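Local coordinates for protein agmatine N-acetyltransferase (Drosophila melanogaster, PDB 7CIW) that transfers the acetyl group of acetyl-CoA to agmatine and, as a GNAT-fold arylalkylamine N-acetyltransferase, probably acylates amines such as dopamine and serotonin, at residues A[54-59]-A[74-79]; A[78-83]-A[123-128]. The protein carries 1 engineered substitution. All blocks are in the same frame, centred on the assembly; numbering follows the deposited sequence.

Contact 1: A[54-59]-A[74-79]; sequences LSNVPF and AVVAGP
Asn-56 packs its side chain against strand residues Val-76, Ala-77 and Gly-78, and Pro-79 CD lies over the Phe-59 ring. The Asn-56 end is the tight, buried one. Its CB lies 3.3 Å from Ala-77 O. Its OD1 stands 3.4 Å from Gly-78 CA, just where a side chain on residue 78 would start: any CB there would clash with OD1. The ND2 end turns to Val-76, whose CG1 is 3.6 Å from ND2. The two side chains cross at about a right angle. Val-76 CG1 is anti to its backbone N (chi1 172°), which brings this methyl to the amide. The polar end of Asn-56 is held from outside the pair, because ND2 is hydrogen-bonded to Leu-53 O in the preceding helix. Ala-77 O likewise has a partner elsewhere, Thr-61 OG1.

The other end is exposed. There Pro-79 CD sits over one face of the Phe-59 ring, 3.6 Å from the ring centroid and 19° off the normal. This is a CH-pi contact, shifted toward the CD2-CE2 side of the ring, with CD2 and CD 3.4 Å apart. Asn-56 OD1 lies at the edge of the same ring, in its plane.

The loop bends through a type I turn from Leu-54 to Val-57, closed by Val-57 N to Leu-54 O at 3.0 Å. It links helix 47-54 to strand 62-67 and lies against strand 70-80. Asn-56 also touches Cys-62 of strand 62-67 and His-129 of strand 125-133. Helix 142-156 packs on Val-75 and Ala-77.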
loop_
_atom_site.group_PDB
_atom_site.type_symbol
_atom_site.label_atom_id
_atom_site.label_comp_id
_atom_site.label_asym_id
_atom_site.label_seq_id
_atom_site.Cartn_x
_atom_site.Cartn_y
_atom_site.Cartn_z
ATOM N N LEU A 54 5.582 -7.704 -5.256
ATOM C CA LEU A 54 6.452 -8.782 -4.816
ATOM C C LEU A 54 7.912 -8.354 -4.758
ATOM O O LEU A 54 8.697 -8.977 -4.037
ATOM C CB LEU A 54 6.276 -9.992 -5.734
ATOM C CG LEU A 54 4.901 -10.658 -5.632
ATOM C CD1 LEU A 54 4.850 -11.886 -6.559
ATOM C CD2 LEU A 54 4.550 -11.037 -4.176
ATOM N N SER A 55 8.287 -7.294 -5.479
ATOM C CA SER A 55 9.658 -6.800 -5.410
ATOM C C SER A 55 10.016 -6.264 -4.029
ATOM O O SER A 55 11.194 -6.004 -3.766
ATOM C CB SER A 55 9.886 -5.715 -6.466
ATOM O OG SER A 55 9.303 -4.478 -6.096
ATOM N N ASN A 56 9.038 -6.094 -3.143
ATOM C CA ASN A 56 9.318 -5.639 -1.794
ATOM C C ASN A 56 9.619 -6.772 -0.833
ATOM O O ASN A 56 10.123 -6.510 0.264
ATOM C CB ASN A 56 8.133 -4.821 -1.264
ATOM C CG ASN A 56 7.933 -3.568 -2.037
ATOM O OD1 ASN A 56 8.688 -2.604 -1.886
ATOM N ND2 ASN A 56 6.929 -3.566 -2.905
ATOM N N VAL A 57 9.323 -8.017 -1.217
ATOM C CA VAL A 57 9.558 -9.145 -0.313
ATOM C C VAL A 57 11.015 -9.253 0.118
ATOM O O VAL A 57 11.264 -9.511 1.305
ATOM C CB VAL A 57 9.006 -10.438 -0.929
ATOM C CG1 VAL A 57 9.400 -11.650 -0.083
ATOM C CG2 VAL A 57 7.483 -10.331 -1.054
ATOM N N PRO A 58 12.020 -9.033 -0.742
ATOM C CA PRO A 58 13.411 -9.200 -0.274
ATOM C C PRO A 58 13.822 -8.225 0.814
ATOM O O PRO A 58 14.830 -8.465 1.487
ATOM C CB PRO A 58 14.240 -8.987 -1.549
ATOM C CG PRO A 58 13.306 -9.366 -2.655
ATOM C CD PRO A 58 11.978 -8.820 -2.203
ATOM N N PHE A 59 13.088 -7.126 0.995
ATOM C CA PHE A 59 13.408 -6.163 2.039
ATOM C C PHE A 59 13.049 -6.652 3.431
ATOM O O PHE A 59 13.425 -5.994 4.403
ATOM C CB PHE A 59 12.684 -4.840 1.790
ATOM C CG PHE A 59 13.069 -4.164 0.517
ATOM C CD1 PHE A 59 14.401 -3.939 0.210
ATOM C CD2 PHE A 59 12.094 -3.759 -0.382
ATOM C CE1 PHE A 59 14.756 -3.309 -0.963
ATOM C CE2 PHE A 59 12.445 -3.135 -1.567
ATOM C CZ PHE A 59 13.780 -2.908 -1.854
ATOM N N ALA A 74 -2.504 -9.247 4.905
ATOM C CA ALA A 74 -1.150 -9.033 4.416
ATOM C C ALA A 74 -0.848 -7.548 4.323
ATOM O O ALA A 74 -1.738 -6.736 4.063
ATOM C CB ALA A 74 -0.938 -9.673 3.035
ATOM N N VAL A 75 0.428 -7.208 4.505
ATOM C CA VAL A 75 0.916 -5.851 4.283
ATOM C C VAL A 75 2.211 -5.924 3.485
ATOM O O VAL A 75 3.049 -6.805 3.705
ATOM C CB VAL A 75 1.091 -5.094 5.624
ATOM C CG1 VAL A 75 2.161 -5.762 6.519
ATOM C CG2 VAL A 75 1.372 -3.592 5.393
ATOM N N VAL A 76 2.342 -5.040 2.505
ATOM C CA VAL A 76 3.526 -4.965 1.660
ATOM C C VAL A 76 4.091 -3.568 1.829
ATOM O O VAL A 76 3.373 -2.582 1.633
ATOM C CB VAL A 76 3.194 -5.253 0.187
ATOM C CG1 VAL A 76 4.403 -4.974 -0.701
ATOM C CG2 VAL A 76 2.719 -6.686 0.016
ATOM N N ALA A 77 5.359 -3.476 2.215
ATOM C CA ALA A 77 5.990 -2.181 2.431
ATOM C C ALA A 77 7.398 -2.221 1.857
ATOM O O ALA A 77 7.993 -3.288 1.695
ATOM C CB ALA A 77 6.020 -1.810 3.917
ATOM N N GLY A 78 7.924 -1.045 1.530
ATOM C CA GLY A 78 9.291 -0.946 1.074
ATOM C C GLY A 78 9.861 0.447 1.230
ATOM O O GLY A 78 9.135 1.418 1.454
ATOM N N PRO A 79 11.179 0.569 1.094
ATOM C CA PRO A 79 11.846 1.851 1.330
ATOM C C PRO A 79 11.707 2.822 0.172
ATOM O O PRO A 79 11.540 2.436 -0.989
ATOM C CB PRO A 79 13.313 1.440 1.500
ATOM C CG PRO A 79 13.436 0.290 0.528
ATOM C CD PRO A 79 12.130 -0.470 0.649
#

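Contact 2: A[78-83]-A[123-128]; sequences GPKDSH and PSCLHV
Gly-78 and His-127 form a hydrogen-bonded antiparallel pair between strands 70-80 and 125-133 in the central sheet of the GNAT fold. Gly-78 N reaches His-127 O at 2.9 Å, and His-127 N returns a bond to Gly-78 O. Lys-80 and Cys-125 make the next such pair, with Lys-80 N to Cys-125 O at 2.9 Å (C=O...N angle 165°) and Cys-125 N to Lys-80 O. Pro-79 and Leu-126 are the non-hydrogen-bonded pair between them. Proline has no N-H to give, and this position asks for none. Pro-79 CA instead makes a CA-H...O contact to Cys-125 O at 3.5 Å.

Apolar packing differs between the two faces of the sheet. On the Leu-126 face, CD1 lies 3.6 Å from Gly-78 C. On the other, the Lys-80 chain runs past Cys-125 CB and His-127 CB. Its CG sits between the backbone N and carbonyl carbon (chi1 68°), and the extended chain beyond CG carries NZ across the neighbouring strand to the His-127 ring.

The polar end of that chain is buried. Lys-80 NZ comes 3.3 Å from His-127 ND1, approaching the ring obliquely. NZ forms a salt bridge with Glu-111, and ND1 is hydrogen-bonded to Ser-163 OG. An alanine at Lys-80 would probably leave Glu-111 without this buried countercharge and open a gap beside His-127.

Further polar links form around Asp-81 and Ser-82. A water accepts from Ser-82 N at 3.1 Å. Asp-81 OD1 caps the turn into the next helix by accepting from His-83 N at 2.9 Å, which meets it from above the carboxylate plane.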
loop_
_atom_site.group_PDB
_atom_site.type_symbol
_atom_site.label_atom_id
_atom_site.label_comp_id
_atom_site.label_asym_id
_atom_site.label_seq_id
_atom_site.Cartn_x
_atom_site.Cartn_y
_atom_site.Cartn_z
ATOM N N GLY A 78 7.924 -1.045 1.530
ATOM C CA GLY A 78 9.291 -0.946 1.074
ATOM C C GLY A 78 9.861 0.447 1.230
ATOM O O GLY A 78 9.135 1.418 1.454
ATOM N N PRO A 79 11.179 0.569 1.094
ATOM C CA PRO A 79 11.846 1.851 1.330
ATOM C C PRO A 79 11.707 2.822 0.172
ATOM O O PRO A 79 11.540 2.436 -0.989
ATOM C CB PRO A 79 13.313 1.440 1.500
ATOM C CG PRO A 79 13.436 0.290 0.528
ATOM C CD PRO A 79 12.130 -0.470 0.649
ATOM N N LYS A 80 11.806 4.111 0.505
ATOM C CA LYS A 80 11.947 5.138 -0.518
ATOM C C LYS A 80 12.805 6.269 0.028
ATOM O O LYS A 80 12.933 6.452 1.242
ATOM C CB LYS A 80 10.582 5.660 -0.998
ATOM C CG LYS A 80 9.801 6.460 0.018
ATOM C CD LYS A 80 8.413 6.818 -0.550
ATOM C CE LYS A 80 7.663 7.755 0.388
ATOM N NZ LYS A 80 6.284 8.042 -0.119
ATOM N N ASP A 81 13.415 7.013 -0.895
ATOM C CA ASP A 81 14.242 8.154 -0.529
ATOM C C ASP A 81 13.796 9.392 -1.298
ATOM O O ASP A 81 12.734 9.389 -1.938
ATOM C CB ASP A 81 15.728 7.836 -0.774
ATOM C CG ASP A 81 16.057 7.614 -2.256
ATOM O OD1 ASP A 81 15.179 7.823 -3.117
ATOM O OD2 ASP A 81 17.213 7.229 -2.555
ATOM N N SER A 82 14.603 10.453 -1.255
ATOM C CA SER A 82 14.206 11.715 -1.875
ATOM C C SER A 82 14.185 11.655 -3.398
ATOM O O SER A 82 13.695 12.601 -4.027
ATOM C CB SER A 82 15.135 12.833 -1.419
ATOM O OG SER A 82 16.449 12.605 -1.884
ATOM N N HIS A 83 14.704 10.588 -3.997
ATOM C CA HIS A 83 14.630 10.386 -5.436
ATOM C C HIS A 83 13.323 9.736 -5.873
ATOM O O HIS A 83 13.043 9.682 -7.072
ATOM C CB HIS A 83 15.825 9.533 -5.899
ATOM C CG HIS A 83 16.000 9.482 -7.383
ATOM N ND1 HIS A 83 15.785 8.337 -8.119
ATOM C CD2 HIS A 83 16.375 10.436 -8.269
ATOM C CE1 HIS A 83 16.014 8.590 -9.394
ATOM N NE2 HIS A 83 16.373 9.855 -9.514
ATOM N N PRO A 123 15.999 11.179 5.833
ATOM C CA PRO A 123 16.743 10.595 4.707
ATOM C C PRO A 123 15.975 9.542 3.937
ATOM O O PRO A 123 16.327 9.266 2.781
ATOM C CB PRO A 123 17.979 9.980 5.379
ATOM C CG PRO A 123 17.582 9.758 6.779
ATOM C CD PRO A 123 16.590 10.824 7.136
ATOM N N SER A 124 14.926 8.977 4.524
ATOM C CA SER A 124 14.246 7.834 3.939
ATOM C C SER A 124 12.897 7.682 4.620
ATOM O O SER A 124 12.637 8.264 5.673
ATOM C CB SER A 124 15.064 6.554 4.107
ATOM O OG SER A 124 15.176 6.213 5.482
ATOM N N CYS A 125 12.055 6.852 4.018
ATOM C CA CYS A 125 10.749 6.563 4.585
ATOM C C CYS A 125 10.409 5.115 4.259
ATOM O O CYS A 125 10.806 4.599 3.215
ATOM C CB CYS A 125 9.694 7.539 4.028
ATOM S SG CYS A 125 8.013 7.384 4.701
ATOM N N LEU A 126 9.709 4.451 5.173
ATOM C CA LEU A 126 9.153 3.134 4.877
ATOM C C LEU A 126 7.723 3.324 4.390
ATOM O O LEU A 126 6.861 3.773 5.146
ATOM C CB LEU A 126 9.199 2.229 6.107
ATOM C CG LEU A 126 8.808 0.769 5.909
ATOM C CD1 LEU A 126 9.581 0.136 4.768
ATOM C CD2 LEU A 126 9.078 -0.001 7.193
ATOM N N HIS A 127 7.473 2.988 3.132
ATOM C CA HIS A 127 6.171 3.223 2.525
ATOM C C HIS A 127 5.359 1.936 2.461
ATOM O O HIS A 127 5.853 0.912 1.980
ATOM C CB HIS A 127 6.351 3.794 1.121
ATOM C CG HIS A 127 5.074 4.234 0.486
ATOM N ND1 HIS A 127 4.480 5.442 0.776
ATOM C CD2 HIS A 127 4.255 3.614 -0.400
ATOM C CE1 HIS A 127 3.360 5.557 0.083
ATOM N NE2 HIS A 127 3.196 4.461 -0.633
ATOM N N VAL A 128 4.107 1.998 2.905
ATOM C CA VAL A 128 3.209 0.844 2.848
ATOM C C VAL A 128 2.510 0.845 1.491
ATOM O O VAL A 128 1.696 1.728 1.200
ATOM C CB VAL A 128 2.199 0.859 3.997
ATOM C CG1 VAL A 128 1.193 -0.281 3.847
ATOM C CG2 VAL A 128 2.941 0.773 5.329
HETATM O O HOH W 1 16.805 10.806 0.834
#

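Contact 1 and contact 2 share Gly-78 and Pro-79 and both use strand 70-80. Contact 1 lays a loop on that strand, and contact 2 joins it edge to edge with its sheet neighbour 125-133. Their chemistry differs accordingly: side-chain packing in 54-59/74-79, a backbone bond ladder in 78-83/123-128. Contact 1 is mostly buried; contact 2 is partly buried, with Asp-81 and Pro-123 toward the surface. In contact 1 the buried polar group is a neutral amide; in contact 2 it is a charged amine. The two also touch directly, with Ala-77 CB 3.3 Å from His-127 O. Contact 2 holds Val-128, which lines the acetylagmatine pocket, while the side chain of Val-76 in contact 1 is about 8 Å from that ligand.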